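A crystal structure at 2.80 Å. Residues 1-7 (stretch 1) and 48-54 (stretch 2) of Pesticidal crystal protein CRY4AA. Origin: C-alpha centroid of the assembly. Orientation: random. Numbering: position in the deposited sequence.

Stretch 1 (1-7) GELSAYT
Stretch 2, residues 48-54: SDFITQT

The contact is built around the ring of F50, set on a helix that spans all of 48-54 and runs on in both directions. Its CA-to-CB bond points sideways, but chi1 near -75° (m) and chi2 near -168° carry the ring across to stretch 1, where three side chains meet it. Y6 lies over one face, with CE2 3.8 Å from F50 CZ. A5 sits at the ring edge, near its plane, its CB 3.8 Å from F50 CZ. L3 approaches obliquely, CD2 being 3.6 Å from F50 CD2. The rings of Y6 and F50 have centroids 4.8 Å apart and planes at 49°, an oblique aromatic pair. F50, A5 and Y6 are buried, as suits their largely apolar side chains; L3 is partly exposed.

Stretch 1 supplies these groups from two kinds of backbone. A5 to Y6 are helical (phi/psi -59/-45 and -46/-59), and T7 continues the helix. A5 points toward stretch 2, its methyl meeting the ring edge. Y6 leaves sideways, and chi1 -66° (m) with chi2 156° swings its ring across, so that OH comes within 3.8 Å of F50 CA. Before the helix, L3 is extended (180/99), points toward stretch 2 and takes chi1 -167° (t), with chi2 off-well at 29°. Its CA is 8.5 Å from F50 CA, while G1 CA and Q53 CA are 9.0 Å apart; these pairs set the register, and from G1 to L3 the chain runs roughly opposite to the helix.

On stretch 2, residues 49, 50 and 53 carry most of the contact, a spacing that gathers side chains on one side of a helix. I51 points away. The helix is tied by Q53 N to D49 O at 2.9 Å and by T52, whose N and OG1 both donate to S48 O, at 2.6 and 2.9 Å. T54 OG1 similarly donates to F50 O at 3.2 Å.

Outward, L3 bridges to the more polar margin. Its CD2 is 4.2 Å from D49 CB, touching the aliphatic part of an exposed acid (chi1 -64°, m). Q53 points toward stretch 1 and is fully stretched, chi1 -169° (t), chi2 177° (t), chi3 -176°. It has as much surface covered as F50, 81 Å² each, within 341 Å² over both sides. Its amide is probably turned over in the model. E2, exposed as a charge tolerates, starts sideways, but chi1 97°, chi2 -69° (m) and chi3 25° bring OE1 to 3.3 Å from Q53 OE1. At G1, an ideal CB would crowd the end of that amide, whichever way round it lies.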

ATOM      1  N   GLY A   1      -0.291  -4.466  12.997  1.00 55.67           N
ATOM      2  CA  GLY A   1       0.237  -5.070  14.255  1.00 55.01           C
ATOM      3  C   GLY A   1       0.882  -4.018  15.137  1.00 55.23           C
ATOM      4  O   GLY A   1       0.463  -2.859  15.118  1.00 55.80           O
ATOM      5  N   GLU A   2       1.893  -4.411  15.913  1.00 53.88           N
ATOM      6  CA  GLU A   2       2.588  -3.467  16.780  1.00 51.20           C
ATOM      7  C   GLU A   2       4.067  -3.353  16.380  1.00 49.07           C
ATOM      8  O   GLU A   2       4.929  -4.066  16.883  1.00 49.11           O
ATOM      9  CB  GLU A   2       2.427  -3.875  18.261  1.00 52.71           C
ATOM     10  CG  GLU A   2       3.570  -4.680  18.877  1.00 54.06           C
ATOM     11  CD  GLU A   2       3.691  -6.093  18.326  1.00 54.83           C
ATOM     12  OE1 GLU A   2       3.250  -6.339  17.179  1.00 53.96           O
ATOM     13  OE2 GLU A   2       4.244  -6.956  19.046  1.00 54.70           O
ATOM     14  N   LEU A   3       4.341  -2.452  15.442  1.00 45.73           N
ATOM     15  CA  LEU A   3       5.698  -2.216  14.954  1.00 42.82           C
ATOM     16  C   LEU A   3       5.597  -1.122  13.891  1.00 40.19           C
ATOM     17  O   LEU A   3       5.240  -1.395  12.745  1.00 41.89           O
ATOM     18  CB  LEU A   3       6.275  -3.511  14.370  1.00 43.23           C
ATOM     19  CG  LEU A   3       7.781  -3.570  14.083  1.00 45.19           C
ATOM     20  CD1 LEU A   3       8.552  -2.665  15.042  1.00 45.58           C
ATOM     21  CD2 LEU A   3       8.255  -5.016  14.203  1.00 43.91           C
ATOM     22  N   SER A   4       5.908   0.111  14.285  0.50 35.38           N
ATOM     23  CA  SER A   4       5.794   1.270  13.404  0.50 31.21           C
ATOM     24  C   SER A   4       6.856   1.501  12.342  0.50 29.05           C
ATOM     25  O   SER A   4       6.682   2.357  11.484  0.50 28.49           O
ATOM     26  CB  SER A   4       5.670   2.539  14.247  0.50 31.56           C
ATOM     27  OG  SER A   4       6.858   2.783  14.978  1.00 31.90           O
ATOM     28  N   ALA A   5       7.955   0.764  12.381  1.00 27.96           N
ATOM     29  CA  ALA A   5       8.995   0.963  11.378  1.00 26.48           C
ATOM     30  C   ALA A   5       8.435   0.738   9.974  1.00 27.97           C
ATOM     31  O   ALA A   5       8.695   1.527   9.063  1.00 29.38           O
ATOM     32  CB  ALA A   5      10.166   0.026  11.633  1.00 24.40           C
ATOM     33  N   TYR A   6       7.670  -0.340   9.801  1.00 28.31           N
ATOM     34  CA  TYR A   6       7.064  -0.663   8.510  1.00 28.84           C
ATOM     35  C   TYR A   6       6.421   0.577   7.902  1.00 28.23           C
ATOM     36  O   TYR A   6       6.783   1.007   6.807  1.00 28.49           O
ATOM     37  CB  TYR A   6       5.987  -1.742   8.680  1.00 31.36           C
ATOM     38  CG  TYR A   6       6.494  -3.101   9.121  1.00 34.10           C
ATOM     39  CD1 TYR A   6       5.648  -3.995   9.769  1.00 33.64           C
ATOM     40  CD2 TYR A   6       7.812  -3.500   8.872  1.00 34.28           C
ATOM     41  CE1 TYR A   6       6.090  -5.250  10.160  1.00 35.25           C
ATOM     42  CE2 TYR A   6       8.267  -4.755   9.258  1.00 34.84           C
ATOM     43  CZ  TYR A   6       7.400  -5.626   9.904  1.00 36.16           C
ATOM     44  OH  TYR A   6       7.842  -6.870  10.307  1.00 37.33           O
ATOM     45  N   THR A   7       5.466   1.152   8.624  1.00 26.98           N
ATOM     46  CA  THR A   7       4.769   2.331   8.144  1.00 26.43           C
ATOM     47  C   THR A   7       5.610   3.612   8.127  1.00 27.38           C
ATOM     48  O   THR A   7       5.325   4.511   7.340  1.00 29.68           O
ATOM     49  CB  THR A   7       3.467   2.570   8.943  1.00 25.28           C
ATOM     50  OG1 THR A   7       3.732   2.450  10.344  1.00 25.64           O
ATOM     51  CG2 THR A   7       2.406   1.551   8.547  1.00 22.79           C
ATOM     52  N   SER A  48      15.384  -9.077  14.332  1.00 38.92           N
ATOM     53  CA  SER A  48      14.841 -10.171  15.128  1.00 38.27           C
ATOM     54  C   SER A  48      13.350  -9.922  15.262  1.00 38.64           C
ATOM     55  O   SER A  48      12.542 -10.807  14.993  1.00 40.22           O
ATOM     56  CB  SER A  48      15.474 -10.206  16.515  1.00 37.33           C
ATOM     57  OG  SER A  48      16.839 -10.553  16.432  1.00 39.26           O
ATOM     58  N   ASP A  49      12.989  -8.709  15.674  1.00 37.89           N
ATOM     59  CA  ASP A  49      11.588  -8.356  15.824  1.00 36.45           C
ATOM     60  C   ASP A  49      10.841  -8.583  14.517  1.00 36.01           C
ATOM     61  O   ASP A  49       9.732  -9.121  14.515  1.00 36.93           O
ATOM     62  CB  ASP A  49      11.444  -6.901  16.251  1.00 36.51           C
ATOM     63  CG  ASP A  49      12.040  -6.640  17.611  1.00 38.34           C
ATOM     64  OD1 ASP A  49      12.024  -7.565  18.452  1.00 39.47           O
ATOM     65  OD2 ASP A  49      12.514  -5.509  17.850  1.00 39.52           O
ATOM     66  N   PHE A  50      11.445  -8.178  13.404  1.00 33.42           N
ATOM     67  CA  PHE A  50      10.804  -8.365  12.110  1.00 31.69           C
ATOM     68  C   PHE A  50      10.600  -9.851  11.833  1.00 31.21           C
ATOM     69  O   PHE A  50       9.527 -10.267  11.411  1.00 30.86           O
ATOM     70  CB  PHE A  50      11.641  -7.738  10.982  1.00 30.77           C
ATOM     71  CG  PHE A  50      11.568  -6.230  10.916  1.00 28.91           C
ATOM     72  CD1 PHE A  50      12.073  -5.553   9.811  1.00 27.15           C
ATOM     73  CD2 PHE A  50      11.021  -5.488  11.964  1.00 28.86           C
ATOM     74  CE1 PHE A  50      12.040  -4.164   9.744  1.00 27.40           C
ATOM     75  CE2 PHE A  50      10.982  -4.095  11.914  1.00 28.31           C
ATOM     76  CZ  PHE A  50      11.494  -3.430  10.801  1.00 28.64           C
ATOM     77  N   ILE A  51      11.630 -10.652  12.086  1.00 31.29           N
ATOM     78  CA  ILE A  51      11.552 -12.090  11.845  1.00 30.15           C
ATOM     79  C   ILE A  51      10.651 -12.808  12.849  1.00 30.13           C
ATOM     80  O   ILE A  51       9.827 -13.641  12.475  1.00 30.14           O
ATOM     81  CB  ILE A  51      12.954 -12.743  11.870  1.00 28.49           C
ATOM     82  CG1 ILE A  51      13.857 -12.076  10.839  1.00 25.37           C
ATOM     83  CG2 ILE A  51      12.844 -14.223  11.551  1.00 28.05           C
ATOM     84  CD1 ILE A  51      15.226 -12.684  10.775  1.00 26.15           C
ATOM     85  N   THR A  52      10.807 -12.486  14.122  0.50 29.60           N
ATOM     86  CA  THR A  52       9.993 -13.116  15.142  0.50 30.33           C
ATOM     87  C   THR A  52       8.515 -12.842  14.901  0.50 32.07           C
ATOM     88  O   THR A  52       7.690 -13.749  14.982  0.50 31.92           O
ATOM     89  CB  THR A  52      10.385 -12.614  16.530  0.50 29.27           C
ATOM     90  OG1 THR A  52      11.757 -12.941  16.772  1.00 31.31           O
ATOM     91  CG2 THR A  52       9.518 -13.252  17.599  1.00 25.73           C
ATOM     92  N   GLN A  53       8.185 -11.594  14.589  1.00 34.89           N
ATOM     93  CA  GLN A  53       6.792 -11.233  14.355  1.00 37.20           C
ATOM     94  C   GLN A  53       6.204 -11.987  13.167  1.00 35.97           C
ATOM     95  O   GLN A  53       5.062 -12.446  13.219  1.00 37.15           O
ATOM     96  CB  GLN A  53       6.637  -9.720  14.138  1.00 39.52           C
ATOM     97  CG  GLN A  53       5.172  -9.271  14.147  1.00 43.10           C
ATOM     98  CD  GLN A  53       4.994  -7.772  14.003  1.00 45.85           C
ATOM     99  OE1 GLN A  53       3.875  -7.265  14.070  1.00 48.06           O
ATOM    100  NE2 GLN A  53       6.093  -7.056  13.798  1.00 48.35           N
ATOM    101  N   THR A  54       6.975 -12.115  12.097  1.00 33.75           N
ATOM    102  CA  THR A  54       6.492 -12.837  10.934  1.00 33.61           C
ATOM    103  C   THR A  54       6.263 -14.301  11.301  1.00 34.62           C
ATOM    104  O   THR A  54       5.211 -14.873  11.004  1.00 34.75           O
ATOM    105  CB  THR A  54       7.501 -12.750   9.781  1.00 32.34           C
ATOM    106  OG1 THR A  54       7.499 -11.419   9.263  1.00 31.63           O
ATOM    107  CG2 THR A  54       7.144 -13.729   8.672  1.00 30.31           C
TER